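Local coordinates for protein UDP-N-acetylglucosamine 2-epimerase (Methanocaldococcus jannaschii, PDB 4NES) that probably catalyses the reversible epimerization at C-2 of UDP-N-acetylglucosamine to UDP-N-acetylmannosamine, the activated donor of ManNAc residues, at residues A[2-7]-A[85-90]; A[112-117]-A[140-145]; A[119-124]-A[152-157]; A[224-229]-A[255-260]; A[315-320]-A[342-347]. All blocks are in the same frame, centred on the assembly; numbering follows the deposited sequence.

Interaction 1 (A[2-7]-A[85-90]); sequences KLSIIL and EKPDVV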
# COMPACT_ATOMS: atom_id res chain seq x y z
N LYS A 2 15.91 18.65 4.66
CA LYS A 2 14.82 18.79 5.59
C LYS A 2 14.18 17.43 5.82
O LYS A 2 13.90 16.69 4.86
CB LYS A 2 13.80 19.77 5.01
CG LYS A 2 12.65 20.13 5.92
CD LYS A 2 11.86 21.24 5.24
CE LYS A 2 10.70 21.73 6.08
NZ LYS A 2 10.06 22.91 5.44
N LEU A 3 13.93 17.12 7.08
CA LEU A 3 13.40 15.83 7.47
C LEU A 3 12.09 16.03 8.21
O LEU A 3 12.00 16.88 9.09
CB LEU A 3 14.42 15.13 8.38
CG LEU A 3 14.13 13.73 8.90
CD1 LEU A 3 15.45 12.99 9.11
CD2 LEU A 3 13.37 13.76 10.21
N SER A 4 11.08 15.23 7.87
CA SER A 4 9.83 15.23 8.63
C SER A 4 9.63 13.87 9.28
O SER A 4 9.70 12.84 8.62
CB SER A 4 8.63 15.52 7.73
OG SER A 4 8.71 16.81 7.15
N ILE A 5 9.38 13.87 10.59
CA ILE A 5 8.97 12.66 11.29
C ILE A 5 7.45 12.68 11.37
O ILE A 5 6.87 13.67 11.82
CB ILE A 5 9.52 12.62 12.71
CG1 ILE A 5 11.04 12.56 12.69
CG2 ILE A 5 8.96 11.42 13.45
CD1 ILE A 5 11.67 12.70 14.07
N ILE A 6 6.81 11.62 10.92
CA ILE A 6 5.36 11.51 11.03
C ILE A 6 5.03 10.39 12.01
O ILE A 6 5.49 9.27 11.85
CB ILE A 6 4.73 11.19 9.66
CG1 ILE A 6 5.13 12.25 8.65
CG2 ILE A 6 3.20 11.06 9.78
CD1 ILE A 6 4.57 12.04 7.26
N LEU A 7 4.26 10.72 13.05
CA LEU A 7 3.88 9.75 14.06
C LEU A 7 2.43 9.95 14.50
O LEU A 7 1.84 11.01 14.26
CB LEU A 7 4.82 9.84 15.28
CG LEU A 7 4.89 11.16 16.06
CD1 LEU A 7 3.73 11.33 17.03
CD2 LEU A 7 6.21 11.28 16.81
N GLU A 85 5.66 22.02 3.14
CA GLU A 85 6.97 21.95 3.77
C GLU A 85 8.06 21.32 2.91
O GLU A 85 9.24 21.61 3.08
CB GLU A 85 6.88 21.24 5.13
CG GLU A 85 6.04 21.98 6.16
CD GLU A 85 6.61 23.35 6.55
OE1 GLU A 85 7.78 23.64 6.23
OE2 GLU A 85 5.87 24.13 7.18
N LYS A 86 7.65 20.46 1.98
CA LYS A 86 8.59 19.82 1.06
C LYS A 86 9.88 19.27 1.68
O LYS A 86 10.98 19.63 1.27
CB LYS A 86 8.91 20.78 -0.10
CG LYS A 86 7.65 21.23 -0.85
CD LYS A 86 8.00 22.09 -2.06
CE LYS A 86 8.77 23.34 -1.67
NZ LYS A 86 7.97 24.30 -0.86
N PRO A 87 9.75 18.36 2.66
CA PRO A 87 10.97 17.73 3.17
C PRO A 87 11.52 16.81 2.10
O PRO A 87 10.79 16.46 1.16
CB PRO A 87 10.46 16.88 4.35
CG PRO A 87 9.06 16.54 3.96
CD PRO A 87 8.53 17.77 3.25
N ASP A 88 12.78 16.41 2.19
CA ASP A 88 13.22 15.42 1.21
C ASP A 88 13.35 14.02 1.79
O ASP A 88 13.63 13.07 1.06
CB ASP A 88 14.47 15.85 0.46
CG ASP A 88 15.60 16.24 1.37
OD1 ASP A 88 15.59 15.85 2.55
OD2 ASP A 88 16.52 16.94 0.90
N VAL A 89 13.15 13.88 3.10
CA VAL A 89 12.97 12.55 3.70
C VAL A 89 11.83 12.59 4.72
O VAL A 89 11.70 13.55 5.48
CB VAL A 89 14.25 12.06 4.42
CG1 VAL A 89 14.04 10.67 4.99
CG2 VAL A 89 15.46 12.07 3.48
N VAL A 90 11.01 11.55 4.71
CA VAL A 90 9.98 11.32 5.71
C VAL A 90 10.33 10.07 6.50
O VAL A 90 10.64 9.02 5.92
CB VAL A 90 8.59 11.19 5.05
CG1 VAL A 90 7.59 10.46 5.95
CG2 VAL A 90 8.07 12.57 4.66
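K2 and E85 meet by their charged ends, their side chains crossing at a slant beside the start of two parallel strands. With CG anti to its backbone N (chi1 -174°) and the chain extended from there on, K2 runs past P87, its CB and CG near P87 CA, and brings NZ to the last residue of helix 67-85. There K2 NZ bonds twice: to E85 OE1 at 2.5 Å, a salt bridge on the lone pair that faces away from OE2, and to the carbonyl E85 O at 2.8 Å, in the carbonyl plane. E85 curls back at chi2 to offer OE1, while OE2 bonds to Y58. An alanine in place of K2 would probably leave E85 OE1 and the helix-end carbonyl without this shared mate. At the backbone of the same residue, K2 O accepts from D88 N at 2.9 Å and more weakly from V89 N at 3.4 Å; the D88 carboxylate turns instead to the M1 amino group. Strand pairing follows, S4 N to V89 O at 3.0 Å. S4 OG touches P87 CG and CB; farther along I6 CD1 meets V90 CG1 at 3.7 Å, and I6, P87 and V90 pack on helix 67-85. Charge thus sits at the partly exposed edge and carbon within, and because one ammonium takes both a carboxylate and a backbone carbonyl, it ties the N-terminal strand to the end of the helix that precedes its neighbour.

Interaction 2 (A[112-117]-A[140-145]); sequences DVAHVE and SSYLFA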
# COMPACT_ATOMS: atom_id res chain seq x y z
N ASP A 112 11.57 10.61 -0.42
CA ASP A 112 12.12 9.38 0.14
C ASP A 112 11.51 9.03 1.50
O ASP A 112 11.40 9.89 2.39
CB ASP A 112 13.64 9.47 0.30
CG ASP A 112 14.39 9.44 -1.02
OD1 ASP A 112 13.76 9.24 -2.08
OD2 ASP A 112 15.63 9.60 -0.99
N VAL A 113 11.12 7.77 1.65
CA VAL A 113 10.57 7.28 2.91
C VAL A 113 11.59 6.42 3.65
O VAL A 113 12.17 5.49 3.07
CB VAL A 113 9.30 6.45 2.65
CG1 VAL A 113 8.80 5.81 3.94
CG2 VAL A 113 8.23 7.32 2.01
N ALA A 114 11.83 6.75 4.91
CA ALA A 114 12.67 5.94 5.77
C ALA A 114 11.80 5.22 6.79
O ALA A 114 11.11 5.87 7.58
CB ALA A 114 13.70 6.81 6.48
N HIS A 115 11.80 3.90 6.75
CA HIS A 115 10.96 3.09 7.61
C HIS A 115 11.78 2.48 8.73
O HIS A 115 12.63 1.61 8.50
CB HIS A 115 10.27 1.98 6.80
CG HIS A 115 9.23 1.25 7.57
ND1 HIS A 115 8.81 -0.02 7.23
CD2 HIS A 115 8.49 1.60 8.65
CE1 HIS A 115 7.88 -0.42 8.07
NE2 HIS A 115 7.66 0.55 8.95
N VAL A 116 11.49 2.93 9.95
CA VAL A 116 12.14 2.43 11.14
C VAL A 116 11.36 1.21 11.62
O VAL A 116 10.14 1.27 11.74
CB VAL A 116 12.18 3.52 12.22
CG1 VAL A 116 12.84 3.01 13.51
CG2 VAL A 116 12.90 4.76 11.71
N GLU A 117 12.07 0.11 11.87
CA GLU A 117 11.49 -1.19 12.24
C GLU A 117 10.83 -1.84 11.02
O GLU A 117 9.65 -2.19 11.02
CB GLU A 117 10.54 -1.08 13.44
CG GLU A 117 10.30 -2.40 14.15
CD GLU A 117 9.25 -2.28 15.24
OE1 GLU A 117 8.04 -2.20 14.92
OE2 GLU A 117 9.65 -2.26 16.42
N SER A 140 9.43 2.07 0.67
CA SER A 140 10.48 2.74 1.44
C SER A 140 11.79 2.81 0.67
O SER A 140 12.15 1.89 -0.05
CB SER A 140 10.73 1.99 2.75
OG SER A 140 9.63 2.14 3.62
N SER A 141 12.51 3.92 0.86
CA SER A 141 13.84 4.08 0.29
C SER A 141 14.95 3.62 1.25
O SER A 141 16.02 3.21 0.81
CB SER A 141 14.06 5.53 -0.12
OG SER A 141 13.25 5.86 -1.23
N TYR A 142 14.67 3.69 2.54
CA TYR A 142 15.57 3.18 3.56
C TYR A 142 14.76 2.26 4.45
O TYR A 142 13.70 2.65 4.96
CB TYR A 142 16.15 4.30 4.43
CG TYR A 142 16.92 5.35 3.68
CD1 TYR A 142 16.26 6.41 3.07
CD2 TYR A 142 18.31 5.31 3.60
CE1 TYR A 142 16.95 7.39 2.40
CE2 TYR A 142 19.01 6.29 2.91
CZ TYR A 142 18.32 7.32 2.32
OH TYR A 142 19.00 8.31 1.64
N LEU A 143 15.25 1.04 4.65
CA LEU A 143 14.56 0.05 5.46
C LEU A 143 15.46 -0.30 6.63
O LEU A 143 16.48 -0.97 6.46
CB LEU A 143 14.23 -1.20 4.64
CG LEU A 143 13.16 -0.86 3.60
CD1 LEU A 143 13.76 -0.65 2.23
CD2 LEU A 143 12.07 -1.90 3.55
N PHE A 144 15.11 0.22 7.80
CA PHE A 144 15.92 0.02 8.98
C PHE A 144 15.41 -1.20 9.73
O PHE A 144 14.48 -1.12 10.52
CB PHE A 144 15.91 1.29 9.84
CG PHE A 144 16.53 2.46 9.16
CD1 PHE A 144 17.88 2.44 8.85
CD2 PHE A 144 15.77 3.56 8.78
CE1 PHE A 144 18.48 3.51 8.21
CE2 PHE A 144 16.36 4.64 8.14
CZ PHE A 144 17.72 4.61 7.85
N ALA A 145 16.04 -2.34 9.43
CA ALA A 145 15.63 -3.63 9.97
C ALA A 145 16.26 -3.87 11.33
O ALA A 145 17.41 -3.50 11.57
CB ALA A 145 16.02 -4.74 8.99
O HOH W 1 10.55 5.98 -0.65
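V113 O is gripped by two successive amides of the facing segment, S141 N at 2.7 Å and Y142 N at 3.1 Å. The first comes in the carbonyl plane and the second tilted 16° from it; the two bonds to one oxygen join the loop after helix 128-138 and the start of strand 142-145 to strand 112-116. Water joins the same corner, taking a bond from V113 N and hydrogen-bonding S141 OG. Beyond it the parallel pattern alternates: H115 N to Y142 O at 2.9 Å, F144 N to H115 O at 2.9 Å, then a weak E117 N to F144 O. Side chains divide between the two faces of the sheet. On one, A114 CB lies at the rim of the F144 ring, near its plane and 3.8 Å from CE2, and also touches Y142 CB; V116 CG2 comes near F144 CD2. The other carries H115 and L143; from the preceding loop S140 OG, whose polar partner is T136 O, comes 3.2 Å from H115 CB. H115 CG is anti to the backbone N (chi1 -171°), and the ring end leads away from segment 140-145, ND1 meeting D137 and NE2 meeting G94 O. These are adjacent parallel strands, 5° between their directions, joined through helix 128-138 in a beta-alpha-beta crossover of the Rossmann-like N-terminal sheet. Strand 89-93 pairs on the far side of 112-116; helix 353-363 packs on A114 and F144, and helix 97-108 on V113 and H115.

Interaction 3 (A[119-124]-A[152-157]); sequences GLRSFD and NNLLRE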
# COMPACT_ATOMS: atom_id res chain seq x y z
N GLY A 119 10.59 -4.79 7.97
CA GLY A 119 10.83 -6.18 7.68
C GLY A 119 10.27 -7.18 8.66
O GLY A 119 10.41 -8.39 8.47
N LEU A 120 9.65 -6.71 9.74
CA LEU A 120 9.02 -7.63 10.68
C LEU A 120 7.83 -8.30 9.99
O LEU A 120 7.07 -7.65 9.26
CB LEU A 120 8.55 -6.90 11.94
CG LEU A 120 9.61 -6.47 12.96
CD1 LEU A 120 10.59 -5.50 12.38
CD2 LEU A 120 8.92 -5.86 14.18
N ARG A 121 7.68 -9.61 10.19
CA ARG A 121 6.56 -10.34 9.59
C ARG A 121 5.97 -11.35 10.56
O ARG A 121 6.69 -12.17 11.14
CB ARG A 121 7.00 -11.08 8.32
CG ARG A 121 7.55 -10.19 7.19
CD ARG A 121 6.42 -9.39 6.53
NE ARG A 121 6.92 -8.59 5.41
CZ ARG A 121 7.33 -7.33 5.51
NH1 ARG A 121 7.30 -6.69 6.67
NH2 ARG A 121 7.76 -6.70 4.42
N SER A 122 4.65 -11.30 10.72
CA SER A 122 3.91 -12.35 11.42
C SER A 122 3.37 -13.37 10.41
O SER A 122 3.03 -14.50 10.78
CB SER A 122 2.73 -11.75 12.17
OG SER A 122 1.76 -11.30 11.24
N PHE A 123 3.29 -12.96 9.14
CA PHE A 123 2.69 -13.76 8.07
C PHE A 123 1.22 -14.06 8.31
O PHE A 123 0.65 -15.02 7.78
CB PHE A 123 3.51 -15.03 7.79
CG PHE A 123 4.94 -14.73 7.46
CD1 PHE A 123 5.27 -14.10 6.28
CD2 PHE A 123 5.95 -15.05 8.36
CE1 PHE A 123 6.59 -13.80 5.98
CE2 PHE A 123 7.27 -14.76 8.07
CZ PHE A 123 7.59 -14.14 6.87
N ASP A 124 0.61 -13.20 9.11
CA ASP A 124 -0.82 -13.15 9.30
C ASP A 124 -1.24 -11.91 8.52
O ASP A 124 -1.77 -10.96 9.10
CB ASP A 124 -1.13 -12.94 10.79
CG ASP A 124 -2.58 -13.21 11.14
OD1 ASP A 124 -3.43 -13.33 10.23
OD2 ASP A 124 -2.87 -13.30 12.35
N ASN A 152 16.19 -10.66 5.98
CA ASN A 152 15.89 -11.79 5.11
C ASN A 152 14.44 -11.80 4.64
O ASN A 152 14.16 -12.16 3.49
CB ASN A 152 16.29 -13.11 5.77
CG ASN A 152 17.79 -13.30 5.82
OD1 ASN A 152 18.51 -12.75 4.98
ND2 ASN A 152 18.27 -14.06 6.78
N ASN A 153 13.52 -11.39 5.51
CA ASN A 153 12.12 -11.21 5.10
C ASN A 153 12.00 -10.24 3.94
O ASN A 153 11.26 -10.49 2.97
CB ASN A 153 11.28 -10.70 6.27
CG ASN A 153 11.03 -11.75 7.32
OD1 ASN A 153 11.19 -12.95 7.06
ND2 ASN A 153 10.61 -11.32 8.49
N LEU A 154 12.71 -9.12 4.02
CA LEU A 154 12.69 -8.12 2.97
C LEU A 154 13.29 -8.64 1.67
O LEU A 154 12.73 -8.44 0.59
CB LEU A 154 13.42 -6.87 3.44
CG LEU A 154 12.73 -6.19 4.62
CD1 LEU A 154 13.65 -5.21 5.32
CD2 LEU A 154 11.47 -5.48 4.15
N LEU A 155 14.42 -9.34 1.76
CA LEU A 155 15.08 -9.90 0.58
C LEU A 155 14.16 -10.91 -0.13
O LEU A 155 14.10 -10.94 -1.37
CB LEU A 155 16.41 -10.55 0.93
CG LEU A 155 17.52 -9.59 1.38
CD1 LEU A 155 18.72 -10.38 1.88
CD2 LEU A 155 17.91 -8.64 0.26
N ARG A 156 13.43 -11.69 0.65
CA ARG A 156 12.52 -12.70 0.11
C ARG A 156 11.34 -12.06 -0.63
O ARG A 156 10.69 -12.71 -1.47
CB ARG A 156 12.00 -13.59 1.24
CG ARG A 156 11.38 -14.89 0.78
CD ARG A 156 10.42 -15.44 1.82
NE ARG A 156 9.16 -15.86 1.20
CZ ARG A 156 8.02 -15.19 1.30
NH1 ARG A 156 7.95 -14.07 2.01
NH2 ARG A 156 6.93 -15.64 0.69
N GLU A 157 11.05 -10.80 -0.33
CA GLU A 157 10.01 -10.06 -1.04
C GLU A 157 10.61 -9.18 -2.15
O GLU A 157 9.94 -8.28 -2.67
CB GLU A 157 9.17 -9.23 -0.07
CG GLU A 157 8.40 -10.10 0.91
CD GLU A 157 7.66 -9.31 1.98
OE1 GLU A 157 7.53 -8.07 1.85
OE2 GLU A 157 7.19 -9.94 2.95
O HOH W 2 9.43 -12.95 10.74
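R121 and E157 meet tip to tip, the guanidinium gripping the carboxylate side-on with two nitrogens. R121 NE reaches E157 OE2 at 2.8 Å and R121 NH2 reaches E157 OE1 at 2.9 Å; both oxygens lie near the guanidinium plane, although the two groups are turned 32° apart. Alongside, N153 slides past R121 in the opposite direction and gives ND2 to G119 O at 2.9 Å, in its own amide plane. A water links the same ND2 to R121 O. L154 CG packs 3.6 Å from G119 CA; a CB at G119 would clash with L154 CD1 and, at this positive phi, jam against the preceding carbonyl oxygen. In the next shell, a bend at chi2 (-72°) turns R121 CD. R121 NH1 bonds L120 O and forms a salt bridge with D137, which also accepts from G119 N. R121 CB lies over one face of the F123 ring, toward its rim, and the ring edge meets N153 OD1. An alanine in place of R121 would probably cost E157 its two-pronged partner, D137 one of its donors, and the loop part of its hold on the helix. E157 also bonds H138 and R125, and with this second cation the acids and arginines probably offset one another's charge where loop 119-124 docks on helix 148-156.

Interaction 4 (A[224-229]-A[255-260]); sequences GIFEII and DKLKSN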
# COMPACT_ATOMS: atom_id res chain seq x y z
N GLY A 224 -8.93 -17.54 30.74
CA GLY A 224 -7.55 -17.95 30.95
C GLY A 224 -6.88 -17.22 32.10
O GLY A 224 -6.19 -17.83 32.91
N ILE A 225 -7.08 -15.91 32.17
CA ILE A 225 -6.48 -15.13 33.25
C ILE A 225 -7.08 -15.52 34.61
O ILE A 225 -6.35 -15.69 35.58
CB ILE A 225 -6.63 -13.61 33.01
CG1 ILE A 225 -5.89 -13.20 31.73
CG2 ILE A 225 -6.11 -12.84 34.21
CD1 ILE A 225 -4.38 -13.42 31.78
N PHE A 226 -8.40 -15.67 34.67
CA PHE A 226 -9.07 -16.12 35.90
C PHE A 226 -8.48 -17.45 36.38
O PHE A 226 -8.29 -17.66 37.58
CB PHE A 226 -10.56 -16.31 35.63
CG PHE A 226 -11.40 -15.08 35.88
CD1 PHE A 226 -11.15 -13.90 35.20
CD2 PHE A 226 -12.47 -15.13 36.76
CE1 PHE A 226 -11.94 -12.78 35.42
CE2 PHE A 226 -13.25 -14.01 36.98
CZ PHE A 226 -12.99 -12.84 36.31
N GLU A 227 -8.17 -18.33 35.44
CA GLU A 227 -7.65 -19.65 35.77
C GLU A 227 -6.20 -19.63 36.27
O GLU A 227 -5.86 -20.35 37.21
CB GLU A 227 -7.79 -20.57 34.56
CG GLU A 227 -8.03 -22.01 34.90
CD GLU A 227 -8.59 -22.76 33.73
OE1 GLU A 227 -9.78 -22.57 33.41
OE2 GLU A 227 -7.83 -23.54 33.11
N ILE A 228 -5.36 -18.82 35.63
CA ILE A 228 -3.99 -18.59 36.08
C ILE A 228 -3.97 -18.18 37.54
O ILE A 228 -3.18 -18.69 38.33
CB ILE A 228 -3.33 -17.42 35.30
CG1 ILE A 228 -2.83 -17.86 33.93
CG2 ILE A 228 -2.16 -16.81 36.08
CD1 ILE A 228 -2.09 -16.75 33.22
N ILE A 229 -4.84 -17.24 37.87
CA ILE A 229 -4.95 -16.71 39.21
C ILE A 229 -5.26 -17.81 40.23
O ILE A 229 -4.66 -17.88 41.30
CB ILE A 229 -6.04 -15.63 39.26
CG1 ILE A 229 -5.63 -14.43 38.41
CG2 ILE A 229 -6.34 -15.24 40.70
CD1 ILE A 229 -6.77 -13.47 38.12
N ASP A 255 -17.03 -5.56 34.16
CA ASP A 255 -17.43 -5.70 35.55
C ASP A 255 -16.94 -6.99 36.20
O ASP A 255 -16.67 -7.03 37.39
CB ASP A 255 -18.95 -5.54 35.70
CG ASP A 255 -19.39 -4.09 35.72
OD1 ASP A 255 -18.58 -3.22 35.33
OD2 ASP A 255 -20.54 -3.83 36.12
N LYS A 256 -16.80 -8.05 35.40
CA LYS A 256 -16.23 -9.30 35.92
C LYS A 256 -14.75 -9.20 36.30
O LYS A 256 -14.32 -9.81 37.27
CB LYS A 256 -16.48 -10.44 34.94
CG LYS A 256 -17.90 -10.96 34.99
CD LYS A 256 -18.28 -11.69 33.71
CE LYS A 256 -19.59 -11.14 33.15
NZ LYS A 256 -19.93 -11.73 31.83
N LEU A 257 -13.97 -8.43 35.53
CA LEU A 257 -12.57 -8.20 35.87
C LEU A 257 -12.45 -7.38 37.15
O LEU A 257 -11.71 -7.74 38.07
CB LEU A 257 -11.84 -7.45 34.75
CG LEU A 257 -11.47 -8.17 33.45
CD1 LEU A 257 -10.78 -7.18 32.53
CD2 LEU A 257 -10.59 -9.38 33.69
N LYS A 258 -13.18 -6.27 37.21
CA LYS A 258 -13.13 -5.40 38.38
C LYS A 258 -13.61 -6.12 39.63
O LYS A 258 -13.21 -5.76 40.75
CB LYS A 258 -13.94 -4.12 38.14
CG LYS A 258 -13.08 -2.89 37.91
CD LYS A 258 -12.31 -2.50 39.16
CE LYS A 258 -11.23 -1.46 38.87
NZ LYS A 258 -11.73 -0.37 37.98
N SER A 259 -14.44 -7.14 39.44
CA SER A 259 -14.94 -7.96 40.54
C SER A 259 -13.89 -8.94 41.06
O SER A 259 -14.00 -9.45 42.18
CB SER A 259 -16.18 -8.74 40.11
OG SER A 259 -17.36 -8.06 40.48
N ASN A 260 -12.89 -9.22 40.23
CA ASN A 260 -11.83 -10.13 40.64
C ASN A 260 -10.81 -9.40 41.50
O ASN A 260 -10.09 -8.53 41.01
CB ASN A 260 -11.16 -10.75 39.40
CG ASN A 260 -10.31 -11.95 39.73
OD1 ASN A 260 -9.65 -11.99 40.77
ND2 ASN A 260 -10.32 -12.95 38.85
O HOH W 3 -9.63 -15.87 39.37
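F226 presents one ring face to the amide of N260, whose ND2 stands over the ring centre, 3.5 Å above the plane. The two flat groups are steeply inclined, 76° apart, so the amide comes down on the ring with its nitrogen and does not stack on it. Both conformations matter. In F226 chi1 is -90°, some 30° beyond the usual -60°, and the end of the ring comes nearer to segment 255-260. N260 has CG anti to its backbone N (chi1 -165°), with the side chain directed toward helix 215-232. Each end of that amide has a further partner: ND2 gives to a water at 3.0 Å that in turn bonds F226 O at 2.9 Å, and OD1 accepts from K262 N. With both ends engaged, the flip and tilt of the group are likely to be well defined. I229 meets the same amide tip to tip, CD1 lying 3.7 Å from ND2. The ring's edge is occupied as well: K256 O comes to 3.4 Å from F226 CZ, near the ring plane, and L257 CD2 lies 4.0 Å from F226 CE1. No direct hydrogen bond crosses between the segments; the water makes the polar link. The ring thus fits against the last turn of helix 254-259, just where it gives way to the chain leading into strand 263-266. I229 and L257 pack on strands 263-266 and 235-239, while I228 packs on helix 327-338.

Interaction 5 (A[315-320]-A[342-347]); sequences VEVGAN and RNWKNP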
# COMPACT_ATOMS: atom_id res chain seq x y z
N VAL A 315 10.97 -15.77 20.75
CA VAL A 315 10.64 -17.16 20.97
C VAL A 315 11.88 -18.01 20.71
O VAL A 315 12.18 -18.93 21.47
CB VAL A 315 9.48 -17.62 20.05
CG1 VAL A 315 9.21 -19.11 20.23
CG2 VAL A 315 8.21 -16.83 20.36
N GLU A 316 12.63 -17.65 19.66
CA GLU A 316 13.83 -18.38 19.25
C GLU A 316 14.89 -18.42 20.37
O GLU A 316 15.50 -19.47 20.61
CB GLU A 316 14.38 -17.85 17.89
CG GLU A 316 13.34 -17.87 16.68
CD GLU A 316 13.93 -17.63 15.26
OE1 GLU A 316 14.60 -18.55 14.75
OE2 GLU A 316 13.72 -16.54 14.63
N VAL A 317 15.08 -17.32 21.10
CA VAL A 317 16.07 -17.28 22.18
C VAL A 317 15.55 -17.82 23.52
O VAL A 317 16.33 -17.96 24.48
CB VAL A 317 16.69 -15.87 22.39
CG1 VAL A 317 17.28 -15.35 21.09
CG2 VAL A 317 15.67 -14.89 22.95
N GLY A 318 14.25 -18.10 23.60
CA GLY A 318 13.65 -18.75 24.76
C GLY A 318 12.96 -17.82 25.73
O GLY A 318 12.50 -18.24 26.81
N ALA A 319 12.86 -16.55 25.35
CA ALA A 319 12.35 -15.51 26.23
C ALA A 319 10.82 -15.44 26.23
O ALA A 319 10.24 -14.81 27.11
CB ALA A 319 12.94 -14.16 25.85
N ASN A 320 10.18 -16.08 25.25
CA ASN A 320 8.78 -15.83 24.92
C ASN A 320 8.16 -17.12 24.42
O ASN A 320 8.87 -17.98 23.87
CB ASN A 320 8.71 -14.74 23.84
CG ASN A 320 7.30 -14.20 23.58
OD1 ASN A 320 6.35 -14.42 24.35
ND2 ASN A 320 7.17 -13.44 22.49
N ARG A 342 16.36 -16.85 33.75
CA ARG A 342 16.26 -15.57 33.06
C ARG A 342 17.57 -15.18 32.40
O ARG A 342 18.08 -14.08 32.59
CB ARG A 342 15.72 -14.50 34.00
CG ARG A 342 14.41 -14.97 34.58
CD ARG A 342 13.76 -14.01 35.54
NE ARG A 342 12.53 -14.62 36.05
CZ ARG A 342 11.47 -13.94 36.46
NH1 ARG A 342 11.47 -12.62 36.43
NH2 ARG A 342 10.40 -14.60 36.89
N ASN A 343 18.10 -16.13 31.65
CA ASN A 343 19.24 -15.87 30.79
C ASN A 343 18.86 -16.23 29.36
O ASN A 343 18.28 -17.29 29.09
CB ASN A 343 20.51 -16.59 31.28
CG ASN A 343 20.62 -18.02 30.78
OD1 ASN A 343 19.64 -18.76 30.72
ND2 ASN A 343 21.84 -18.43 30.44
N TRP A 344 19.12 -15.30 28.46
CA TRP A 344 19.00 -15.52 27.04
C TRP A 344 19.72 -14.39 26.33
O TRP A 344 20.01 -13.37 26.94
CB TRP A 344 17.52 -15.59 26.59
CG TRP A 344 16.63 -14.51 27.13
CD1 TRP A 344 16.56 -13.20 26.72
CD2 TRP A 344 15.62 -14.67 28.13
NE1 TRP A 344 15.58 -12.54 27.43
CE2 TRP A 344 15.00 -13.41 28.31
CE3 TRP A 344 15.19 -15.75 28.92
CZ2 TRP A 344 13.96 -13.21 29.23
CZ3 TRP A 344 14.16 -15.55 29.84
CH2 TRP A 344 13.57 -14.28 29.98
N LYS A 345 20.02 -14.61 25.06
CA LYS A 345 20.65 -13.60 24.22
C LYS A 345 19.70 -12.44 23.94
O LYS A 345 18.49 -12.65 23.91
CB LYS A 345 21.10 -14.26 22.92
CG LYS A 345 20.88 -13.46 21.65
CD LYS A 345 21.78 -14.02 20.55
CE LYS A 345 21.49 -13.40 19.20
NZ LYS A 345 20.25 -13.96 18.63
N ASN A 346 20.22 -11.22 23.78
CA ASN A 346 19.40 -10.14 23.23
C ASN A 346 19.70 -9.94 21.75
O ASN A 346 20.80 -9.55 21.37
CB ASN A 346 19.51 -8.81 23.98
CG ASN A 346 18.66 -7.69 23.33
OD1 ASN A 346 17.41 -7.76 23.28
ND2 ASN A 346 19.34 -6.66 22.85
N PRO A 347 18.71 -10.23 20.91
CA PRO A 347 18.82 -10.21 19.46
C PRO A 347 18.63 -8.82 18.87
O PRO A 347 18.80 -8.66 17.66
CB PRO A 347 17.67 -11.12 19.03
CG PRO A 347 16.63 -10.91 20.09
CD PRO A 347 17.39 -10.72 21.37
O HOH W 4 19.48 -17.71 24.07
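W344 lays its indole against A319, and the path from CB outward is a succession of backbone, methyl and ring contacts. CB lies 3.4 Å from V317 O and 4.1 Å from V317 CG2, the two side chains crossing at about a right angle. CG sits between its backbone N and carbonyl carbon (chi1 47°), the crowded position, and the ring lies with one face against A319. At NE1 the A319 methyl is 3.5 Å away, while the N-H itself goes to C296 O outside the contact. The shared atom CE2 comes to 3.3 Å from A319 CB. Farther out, the benzene rim, CZ3 and CH2, lies near A319 CA. The methyl stands 3.4 Å from the centroid of the five-membered ring and 17° off its normal, a CH-pi contact; the opposite face has R342 C above its rim. Next to the ring, V317 CG2 touches K345 O at 3.7 Å, and a water receives a weak bond from K345 N and donates to V317 O. G318, with positive phi and bonds back into the last turn of the helix before it, makes a Schellman motif, and the tryptophan of the loop between helices 327-338 and 353-363 packs against the chain that leaves this motif on the way to strand 320-322 of the GT-B C-terminal sheet.

Overall arrangement
Interactions 1 and 2 belong to one parallel sheet of the N-terminal half and touch where V90 probably hydrogen-bonds with D112 and A114, strands 89-93 and 112-116 being neighbours. Interaction 3 lies at the next step outward, meeting interaction 2 through L143 and L154. Interactions 2 and 3 are buried, yet one rests on backbone bonds and small apolar contacts and the other on a salt bridge with several partners. Interaction 1 is partly buried and grades from charge to carbon. Interactions 4 and 5 lie in the other half, touching no other contact; partly buried and at the surface respectively, they use aromatic faces and water in place of direct hydrogen bonds.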